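Tautomerase_3 domain-containing protein (PDB 7M58) probably acts as a hydrolytic dehalogenase or tautomerase of the cis-3-chloroacrylic acid dehalogenase family, within the tautomerase superfamily, assembling as a trimer. Local coordinates at residues A[1-13]-A[58-70]. Numbering follows the deposited sequence.
With SO4 (sulfate ion), chain D.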
loop_
_atom_site.group_PDB
_atom_site.type_symbol
_atom_site.label_atom_id
_atom_site.label_comp_id
_atom_site.label_asym_id
_atom_site.label_seq_id
_atom_site.Cartn_x
_atom_site.Cartn_y
_atom_site.Cartn_z
ATOM N N PRO A 1 12.753 -5.164 0.332
ATOM C CA PRO A 1 11.516 -5.658 0.950
ATOM C C PRO A 1 11.046 -4.838 2.133
ATOM O O PRO A 1 11.811 -4.653 3.076
ATOM C CB PRO A 1 11.896 -7.059 1.432
ATOM C CG PRO A 1 13.365 -6.964 1.695
ATOM C CD PRO A 1 13.901 -6.042 0.627
ATOM N N SER A 2 9.807 -4.356 2.084
ATOM C CA SER A 2 9.193 -3.657 3.209
ATOM C C SER A 2 7.917 -4.394 3.576
ATOM O O SER A 2 7.015 -4.535 2.746
ATOM C CB SER A 2 8.893 -2.193 2.900
ATOM O OG SER A 2 7.910 -2.093 1.904
ATOM N N TYR A 3 7.876 -4.919 4.790
ATOM C CA TYR A 3 6.675 -5.509 5.353
ATOM C C TYR A 3 5.897 -4.453 6.126
ATOM O O TYR A 3 6.429 -3.851 7.065
ATOM C CB TYR A 3 7.037 -6.678 6.264
ATOM C CG TYR A 3 7.623 -7.836 5.506
ATOM C CD1 TYR A 3 8.976 -7.881 5.208
ATOM C CD2 TYR A 3 6.815 -8.878 5.069
ATOM C CE1 TYR A 3 9.516 -8.930 4.511
ATOM C CE2 TYR A 3 7.351 -9.936 4.369
ATOM C CZ TYR A 3 8.701 -9.951 4.087
ATOM O OH TYR A 3 9.246 -11.004 3.393
ATOM N N ALA A 4 4.649 -4.220 5.730
ATOM C CA ALA A 4 3.740 -3.403 6.517
ATOM C C ALA A 4 2.767 -4.331 7.232
ATOM O O ALA A 4 2.186 -5.230 6.617
ATOM C CB ALA A 4 3.013 -2.388 5.642
ATOM N N VAL A 5 2.641 -4.152 8.538
ATOM C CA VAL A 5 1.853 -5.030 9.395
ATOM C C VAL A 5 0.747 -4.188 9.992
ATOM O O VAL A 5 1.023 -3.230 10.722
ATOM C CB VAL A 5 2.698 -5.668 10.508
ATOM C CG1 VAL A 5 1.807 -6.475 11.422
ATOM C CG2 VAL A 5 3.860 -6.504 9.930
ATOM N N SER A 6 -0.494 -4.525 9.681
ATOM C CA SER A 6 -1.639 -3.772 10.162
ATOM C C SER A 6 -2.382 -4.594 11.197
ATOM O O SER A 6 -2.701 -5.766 10.945
ATOM C CB SER A 6 -2.584 -3.413 9.013
ATOM O OG SER A 6 -1.975 -2.476 8.151
ATOM N N SER A 7 -2.645 -3.978 12.352
ATOM C CA SER A 7 -3.374 -4.601 13.448
ATOM C C SER A 7 -3.942 -3.502 14.330
ATOM O O SER A 7 -3.452 -2.368 14.325
ATOM C CB SER A 7 -2.485 -5.523 14.282
ATOM O OG SER A 7 -1.404 -4.808 14.857
ATOM N N ARG A 8 -4.993 -3.854 15.078
ATOM C CA ARG A 8 -5.536 -2.972 16.111
ATOM C C ARG A 8 -4.432 -2.480 17.032
ATOM O O ARG A 8 -3.660 -3.278 17.569
ATOM C CB ARG A 8 -6.594 -3.719 16.921
ATOM C CG ARG A 8 -7.048 -2.993 18.170
ATOM C CD ARG A 8 -8.202 -2.053 17.939
ATOM N NE ARG A 8 -9.047 -1.956 19.135
ATOM C CZ ARG A 8 -8.817 -1.116 20.144
ATOM N NH1 ARG A 8 -7.779 -0.281 20.092
ATOM N NH2 ARG A 8 -9.634 -1.097 21.193
ATOM N N ALA A 9 -4.330 -1.163 17.176
ATOM C CA ALA A 9 -3.400 -0.599 18.145
ATOM C C ALA A 9 -3.573 -1.291 19.488
ATOM O O ALA A 9 -4.686 -1.381 20.022
ATOM C CB ALA A 9 -3.619 0.906 18.290
ATOM N N GLY A 10 -2.463 -1.773 20.032
ATOM C CA GLY A 10 -2.458 -2.509 21.269
ATOM C C GLY A 10 -2.350 -4.007 21.101
ATOM O O GLY A 10 -1.987 -4.696 22.058
ATOM N N LEU A 11 -2.624 -4.530 19.908
ATOM C CA LEU A 11 -2.522 -5.975 19.732
ATOM C C LEU A 11 -1.080 -6.444 19.805
ATOM O O LEU A 11 -0.799 -7.505 20.371
ATOM C CB LEU A 11 -3.154 -6.416 18.414
ATOM C CG LEU A 11 -2.971 -7.906 18.110
ATOM C CD1 LEU A 11 -3.820 -8.737 19.077
ATOM C CD2 LEU A 11 -3.364 -8.195 16.663
ATOM N N ILE A 12 -0.155 -5.691 19.232
ATOM C CA ILE A 12 1.239 -6.095 19.200
ATOM C C ILE A 12 2.026 -5.154 20.104
ATOM O O ILE A 12 2.310 -4.014 19.715
ATOM C CB ILE A 12 1.792 -6.106 17.773
ATOM C CG1 ILE A 12 0.802 -6.853 16.861
ATOM C CG2 ILE A 12 3.175 -6.765 17.759
ATOM C CD1 ILE A 12 1.187 -6.981 15.370
ATOM N N ASP A 13 2.330 -5.629 21.324
ATOM C CA ASP A 13 3.407 -5.161 22.211
ATOM C C ASP A 13 4.577 -4.520 21.494
ATOM O O ASP A 13 4.883 -4.883 20.357
ATOM C CB ASP A 13 4.027 -6.351 22.957
ATOM C CG ASP A 13 3.535 -6.500 24.338
ATOM O OD1 ASP A 13 2.827 -5.598 24.808
ATOM O OD2 ASP A 13 3.838 -7.555 24.943
ATOM N N ALA A 58 -13.993 -6.695 12.682
ATOM C CA ALA A 58 -13.093 -7.827 12.845
ATOM C C ALA A 58 -12.942 -8.244 14.308
ATOM O O ALA A 58 -13.183 -7.448 15.218
ATOM C CB ALA A 58 -11.723 -7.465 12.287
ATOM N N PRO A 59 -12.520 -9.483 14.564
ATOM C CA PRO A 59 -12.046 -9.817 15.907
ATOM C C PRO A 59 -10.781 -9.032 16.198
ATOM O O PRO A 59 -10.023 -8.673 15.293
ATOM C CB PRO A 59 -11.753 -11.320 15.826
ATOM C CG PRO A 59 -11.471 -11.570 14.376
ATOM C CD PRO A 59 -12.368 -10.615 13.628
ATOM N N GLU A 60 -10.546 -8.785 17.487
ATOM C CA GLU A 60 -9.376 -8.012 17.889
ATOM C C GLU A 60 -8.094 -8.687 17.399
ATOM O O GLU A 60 -7.173 -8.017 16.914
ATOM C CB GLU A 60 -9.391 -7.825 19.413
ATOM C CG GLU A 60 -8.621 -6.610 19.934
ATOM C CD GLU A 60 -7.318 -6.972 20.638
ATOM O OE1 GLU A 60 -7.153 -8.164 21.002
ATOM O OE2 GLU A 60 -6.477 -6.055 20.849
ATOM N N GLY A 61 -8.032 -10.016 17.501
ATOM C CA GLY A 61 -6.879 -10.781 17.076
ATOM C C GLY A 61 -6.835 -11.032 15.586
ATOM O O GLY A 61 -6.950 -12.178 15.144
ATOM N N HIS A 62 -6.680 -9.970 14.804
ATOM C CA HIS A 62 -6.577 -10.070 13.356
ATOM C C HIS A 62 -5.415 -9.204 12.893
ATOM O O HIS A 62 -5.283 -8.049 13.323
ATOM C CB HIS A 62 -7.869 -9.635 12.664
ATOM C CG HIS A 62 -7.821 -9.781 11.182
ATOM N ND1 HIS A 62 -8.086 -10.974 10.543
ATOM C CD2 HIS A 62 -7.514 -8.893 10.207
ATOM C CE1 HIS A 62 -7.945 -10.814 9.240
ATOM N NE2 HIS A 62 -7.602 -9.559 9.008
ATOM N N VAL A 63 -4.580 -9.761 12.018
ATOM C CA VAL A 63 -3.394 -9.080 11.524
ATOM C C VAL A 63 -3.352 -9.223 10.009
ATOM O O VAL A 63 -3.590 -10.310 9.471
ATOM C CB VAL A 63 -2.115 -9.665 12.158
ATOM C CG1 VAL A 63 -0.879 -9.082 11.485
ATOM C CG2 VAL A 63 -2.090 -9.417 13.638
ATOM N N TRP A 64 -3.043 -8.132 9.321
ATOM C CA TRP A 64 -2.834 -8.156 7.880
ATOM C C TRP A 64 -1.395 -7.748 7.603
ATOM O O TRP A 64 -0.932 -6.725 8.117
ATOM C CB TRP A 64 -3.795 -7.221 7.140
ATOM C CG TRP A 64 -3.610 -7.209 5.625
ATOM C CD1 TRP A 64 -3.626 -8.295 4.779
ATOM C CD2 TRP A 64 -3.407 -6.064 4.793
ATOM N NE1 TRP A 64 -3.448 -7.888 3.473
ATOM C CE2 TRP A 64 -3.301 -6.525 3.455
ATOM C CE3 TRP A 64 -3.292 -4.696 5.043
ATOM C CZ2 TRP A 64 -3.089 -5.658 2.378
ATOM C CZ3 TRP A 64 -3.080 -3.842 3.974
ATOM C CH2 TRP A 64 -2.978 -4.328 2.657
ATOM N N ILE A 65 -0.690 -8.562 6.821
ATOM C CA ILE A 65 0.707 -8.335 6.474
ATOM C C ILE A 65 0.745 -8.034 4.981
ATOM O O ILE A 65 0.351 -8.885 4.171
ATOM C CB ILE A 65 1.568 -9.569 6.779
ATOM C CG1 ILE A 65 1.353 -10.067 8.207
ATOM C CG2 ILE A 65 3.038 -9.255 6.565
ATOM C CD1 ILE A 65 2.225 -9.437 9.203
ATOM N N HIS A 66 1.237 -6.851 4.610
ATOM C CA HIS A 66 1.460 -6.491 3.210
ATOM C C HIS A 66 2.950 -6.371 2.951
ATOM O O HIS A 66 3.622 -5.541 3.569
ATOM C CB HIS A 66 0.794 -5.180 2.813
ATOM C CG HIS A 66 1.011 -4.836 1.369
ATOM N ND1 HIS A 66 0.105 -5.144 0.375
ATOM C CD2 HIS A 66 2.066 -4.261 0.745
ATOM C CE1 HIS A 66 0.579 -4.745 -0.791
ATOM N NE2 HIS A 66 1.769 -4.206 -0.593
ATOM N N ALA A 67 3.454 -7.153 2.010
ATOM C CA ALA A 67 4.880 -7.200 1.729
ATOM C C ALA A 67 5.148 -6.714 0.314
ATOM O O ALA A 67 4.538 -7.213 -0.630
ATOM C CB ALA A 67 5.393 -8.626 1.905
ATOM N N ASP A 68 6.079 -5.782 0.152
ATOM C CA ASP A 68 6.540 -5.391 -1.177
ATOM C C ASP A 68 7.905 -6.045 -1.391
ATOM O O ASP A 68 8.859 -5.760 -0.661
ATOM C CB ASP A 68 6.628 -3.868 -1.340
ATOM C CG ASP A 68 5.242 -3.157 -1.398
ATOM O OD1 ASP A 68 4.520 -3.281 -2.415
ATOM O OD2 ASP A 68 4.888 -2.426 -0.436
ATOM N N ILE A 69 7.988 -6.948 -2.368
ATOM C CA ILE A 69 9.209 -7.678 -2.686
ATOM C C ILE A 69 9.519 -7.499 -4.170
ATOM O O ILE A 69 8.658 -7.143 -4.982
ATOM C CB ILE A 69 9.120 -9.179 -2.346
ATOM C CG1 ILE A 69 8.222 -9.894 -3.366
ATOM C CG2 ILE A 69 8.650 -9.392 -0.902
ATOM C CD1 ILE A 69 8.365 -11.384 -3.312
ATOM N N ARG A 70 10.769 -7.755 -4.524
ATOM C CA ARG A 70 11.185 -7.665 -5.916
ATOM C C ARG A 70 10.577 -8.780 -6.757
ATOM O O ARG A 70 10.441 -9.924 -6.309
ATOM C CB ARG A 70 12.705 -7.724 -5.999
ATOM C CG ARG A 70 13.337 -6.391 -5.832
ATOM C CD ARG A 70 14.827 -6.472 -5.637
ATOM N NE ARG A 70 15.166 -7.297 -4.482
ATOM C CZ ARG A 70 16.373 -7.804 -4.256
ATOM N NH1 ARG A 70 17.365 -7.558 -5.099
ATOM N NH2 ARG A 70 16.583 -8.567 -3.192
HETATM S S SO4 D . 13.217 -8.690 -2.039
HETATM O O1 SO4 D . 12.770 -9.419 -3.302
HETATM O O2 SO4 D . 12.032 -8.461 -1.151
HETATM O O3 SO4 D . 13.868 -7.363 -2.376
HETATM O O4 SO4 D . 14.120 -9.551 -1.185
#
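P1 CA lies only 3.1 Å from D68 O in a CA-H...O contact, and at this end of the strand pair a sulfate ion sits against both P1 and R70. The R70 backbone N gives it a hydrogen bond of 2.9 Å to O1, while the edge of the R70 guanidinium faces O3, with a weak bond from NH2 to O4. H28 and R73 bind the same anion, and a salt bridge to E125 holds R70. In this superfamily the amino-terminal proline is characteristically catalytic, so the site probably marks the active-site pocket, with sulfate standing in for a substrate carboxylate.

From there strands 2-8 and 63-70 run antiparallel through the middle of the sheet. S2–D68, A4–H66 and S6–W64 are hydrogen-bonded pairs; S6 N meets W64 O at 2.7 Å with a nearly straight N-H...O angle of 179°.

Y3, V5, I65 and A67 share one face, where Y3 and V5 pack on L24 of helix 14-31. The small methyl of A67 suits the broad Y3 ring, its CB lying 3.4 Å from Y3 CE2, and I65 CG2 comes to the ring's edge; Y3 OH bonds to H28. I65 lies alongside V5 pointing the same way, and its bent end (chi2 -88°) brings CD1 to 3.4 Å from V5 CG2. Beyond them L11, which closes the type II turn from R8, reaches V63 CG2 with CD2 at 3.5 Å.

S2, A4 and S6 share the other face with W64, H66 and D68. S2 and D68 pack on W64 and Y103 of the second subunit, W64 and H66 on Q40 and D68 of the third. Within the chain, N105 holds D68 OD1, which also takes a weak bond from H66 NE2.

The chemistry thus divides by face and end: apolar toward the helix, mixed small, polar and aromatic toward the neighbouring subunits, cationic where an anion binds beside P1.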